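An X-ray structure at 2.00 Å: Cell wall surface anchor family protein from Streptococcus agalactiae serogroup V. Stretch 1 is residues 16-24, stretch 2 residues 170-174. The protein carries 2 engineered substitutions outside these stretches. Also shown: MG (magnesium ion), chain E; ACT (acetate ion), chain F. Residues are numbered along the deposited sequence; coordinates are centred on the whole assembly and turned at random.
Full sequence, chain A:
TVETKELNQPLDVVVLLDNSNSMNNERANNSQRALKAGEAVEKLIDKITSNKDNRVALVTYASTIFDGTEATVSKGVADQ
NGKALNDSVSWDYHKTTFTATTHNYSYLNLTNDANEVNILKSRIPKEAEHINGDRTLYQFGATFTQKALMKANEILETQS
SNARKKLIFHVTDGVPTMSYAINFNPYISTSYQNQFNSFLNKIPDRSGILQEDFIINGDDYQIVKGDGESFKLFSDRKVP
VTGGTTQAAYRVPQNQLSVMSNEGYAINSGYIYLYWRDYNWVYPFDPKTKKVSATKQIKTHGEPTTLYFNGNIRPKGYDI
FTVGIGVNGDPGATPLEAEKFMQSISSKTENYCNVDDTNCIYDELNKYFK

Stretch 1 (16-24) LLDNSNSMN
Stretch 2, residues 170-174: HVTDG

Two parallel strands, 16-18 and 170-172, run side by side with axes 4.8 Å apart and 5° between their directions, pairing L16 with H170 and L17 with V171; beyond them, the loop and 3-10 turn after strand 16-18 bind a magnesium ion, and D173 reaches that site through S22 OG and water 1. The contact buries 408 Å².

H170 (phi/psi -118/119, chi1 t) lies on the same sheet face as L16 (-104/116, chi1 m, chi2 t). L16 CD1 sits over one ring face, 4.2 Å from the H170 ring centroid, so a leucine methyl packs on a flat imidazole. V171 (-115/121, chi1 t) carries the backbone register: V171 N donates to L16 O at 2.8 Å, and D18 N donates to V171 O at 3.0 Å. Its compact side chain shares the other face with L17 (t, p), with L17 CD1 4.4 Å from V171 CB.

T172 (-164/165, chi1 t) gives OG1 two jobs, donating to D18 OD2 at 2.5 Å and accepting from G174 N at 3.0 Å. D18 (chi1 t) also accepts S20 OG through OD1 at 2.6 Å.

D173 (-91/1, chi1 p) accepts S22 OG through OD2 at 2.5 Å. Its OD1 stands 3.8 Å from D18 OD2, a like-charge approach bridged by water 1, which donates to both and binds magnesium. S20 OG and S22 OG, both chi1 p, ligate the ion MG at 2.0 and 2.1 Å.

G174 turns at phi/psi 80/22, which favours glycine.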

# COMPACT_ATOMS: atom_id res chain seq x y z
N LEU A 16 -11.71 1.73 5.91
CA LEU A 16 -10.47 1.87 5.19
C LEU A 16 -10.81 2.11 3.74
O LEU A 16 -11.42 1.24 3.11
CB LEU A 16 -9.62 0.60 5.29
CG LEU A 16 -8.64 0.43 6.43
CD1 LEU A 16 -7.73 -0.77 6.19
CD2 LEU A 16 -7.81 1.70 6.64
N LEU A 17 -10.45 3.28 3.23
CA LEU A 17 -10.74 3.63 1.83
C LEU A 17 -9.46 3.81 1.01
O LEU A 17 -8.68 4.70 1.29
CB LEU A 17 -11.63 4.90 1.75
CG LEU A 17 -11.99 5.49 0.38
CD1 LEU A 17 -12.69 4.48 -0.51
CD2 LEU A 17 -12.79 6.80 0.50
N ASP A 18 -9.29 2.95 0.01
CA ASP A 18 -8.19 2.96 -0.95
C ASP A 18 -8.43 4.14 -1.93
O ASP A 18 -9.46 4.21 -2.60
CB ASP A 18 -8.22 1.59 -1.67
CG ASP A 18 -7.12 1.40 -2.73
OD1 ASP A 18 -6.48 2.39 -3.17
OD2 ASP A 18 -6.92 0.24 -3.16
N ASN A 19 -7.51 5.11 -1.94
CA ASN A 19 -7.61 6.24 -2.86
C ASN A 19 -6.37 6.26 -3.74
O ASN A 19 -5.91 7.33 -4.16
CB ASN A 19 -7.78 7.56 -2.08
CG ASN A 19 -8.23 8.76 -2.95
OD1 ASN A 19 -9.19 8.69 -3.74
ND2 ASN A 19 -7.57 9.87 -2.75
N SER A 20 -5.81 5.09 -4.00
CA SER A 20 -4.64 5.04 -4.86
C SER A 20 -4.95 5.43 -6.34
O SER A 20 -6.12 5.50 -6.74
CB SER A 20 -3.94 3.69 -4.75
OG SER A 20 -4.79 2.63 -5.15
N ASN A 21 -3.91 5.69 -7.12
CA ASN A 21 -4.07 6.05 -8.54
C ASN A 21 -4.83 5.01 -9.35
O ASN A 21 -5.59 5.37 -10.26
CB ASN A 21 -2.72 6.31 -9.19
CG ASN A 21 -2.01 7.49 -8.57
OD1 ASN A 21 -2.64 8.37 -7.96
ND2 ASN A 21 -0.68 7.51 -8.69
N SER A 22 -4.63 3.73 -9.00
CA SER A 22 -5.38 2.65 -9.69
C SER A 22 -6.89 2.83 -9.50
O SER A 22 -7.69 2.24 -10.26
CB SER A 22 -4.92 1.27 -9.21
OG SER A 22 -5.31 1.02 -7.86
N MET A 23 -7.30 3.64 -8.52
CA MET A 23 -8.72 3.82 -8.26
C MET A 23 -9.31 4.97 -9.11
O MET A 23 -10.52 5.16 -9.10
CB MET A 23 -9.01 4.07 -6.77
CG MET A 23 -8.57 2.95 -5.84
SD MET A 23 -9.64 1.50 -5.89
CE MET A 23 -11.10 2.10 -5.10
N ASN A 24 -8.47 5.73 -9.81
CA ASN A 24 -8.98 6.79 -10.71
C ASN A 24 -10.14 6.26 -11.57
O ASN A 24 -10.08 5.13 -12.08
CB ASN A 24 -7.86 7.39 -11.57
CG ASN A 24 -8.38 8.44 -12.57
OD1 ASN A 24 -8.85 8.10 -13.65
ND2 ASN A 24 -8.29 9.70 -12.20
N HIS A 170 -13.11 -2.40 4.59
CA HIS A 170 -11.99 -1.98 3.73
C HIS A 170 -12.44 -2.06 2.30
O HIS A 170 -12.82 -3.14 1.81
CB HIS A 170 -10.80 -2.89 4.00
CG HIS A 170 -9.59 -2.63 3.15
ND1 HIS A 170 -8.62 -3.58 2.93
CD2 HIS A 170 -9.20 -1.53 2.46
CE1 HIS A 170 -7.68 -3.08 2.16
NE2 HIS A 170 -8.00 -1.83 1.87
N VAL A 171 -12.40 -0.91 1.63
CA VAL A 171 -12.87 -0.79 0.25
C VAL A 171 -11.70 -0.45 -0.67
O VAL A 171 -11.04 0.61 -0.52
CB VAL A 171 -13.94 0.32 0.12
CG1 VAL A 171 -14.55 0.26 -1.27
CG2 VAL A 171 -15.01 0.15 1.21
N THR A 172 -11.47 -1.31 -1.65
CA THR A 172 -10.21 -1.27 -2.40
C THR A 172 -10.36 -2.08 -3.68
O THR A 172 -11.30 -2.86 -3.82
CB THR A 172 -9.06 -1.84 -1.52
OG1 THR A 172 -7.83 -1.92 -2.25
CG2 THR A 172 -9.41 -3.24 -0.96
N ASP A 173 -9.44 -1.90 -4.62
CA ASP A 173 -9.40 -2.79 -5.79
C ASP A 173 -8.48 -4.01 -5.55
O ASP A 173 -8.32 -4.86 -6.42
CB ASP A 173 -9.05 -2.02 -7.08
CG ASP A 173 -7.65 -1.42 -7.04
OD1 ASP A 173 -6.82 -1.91 -6.26
OD2 ASP A 173 -7.37 -0.48 -7.80
N GLY A 174 -7.89 -4.08 -4.35
CA GLY A 174 -7.16 -5.26 -3.91
C GLY A 174 -5.74 -5.46 -4.40
O GLY A 174 -5.23 -6.60 -4.38
MG MG E . -4.00 1.11 -6.15
C ACT F . -1.38 2.30 -7.32
O ACT F . -2.62 2.24 -7.25
OXT ACT F . -0.78 1.59 -6.48
CH3 ACT F . -0.64 3.18 -8.32
O HOH W 1 -5.37 0.04 -5.32
O HOH W 2 -3.16 -0.74 -7.03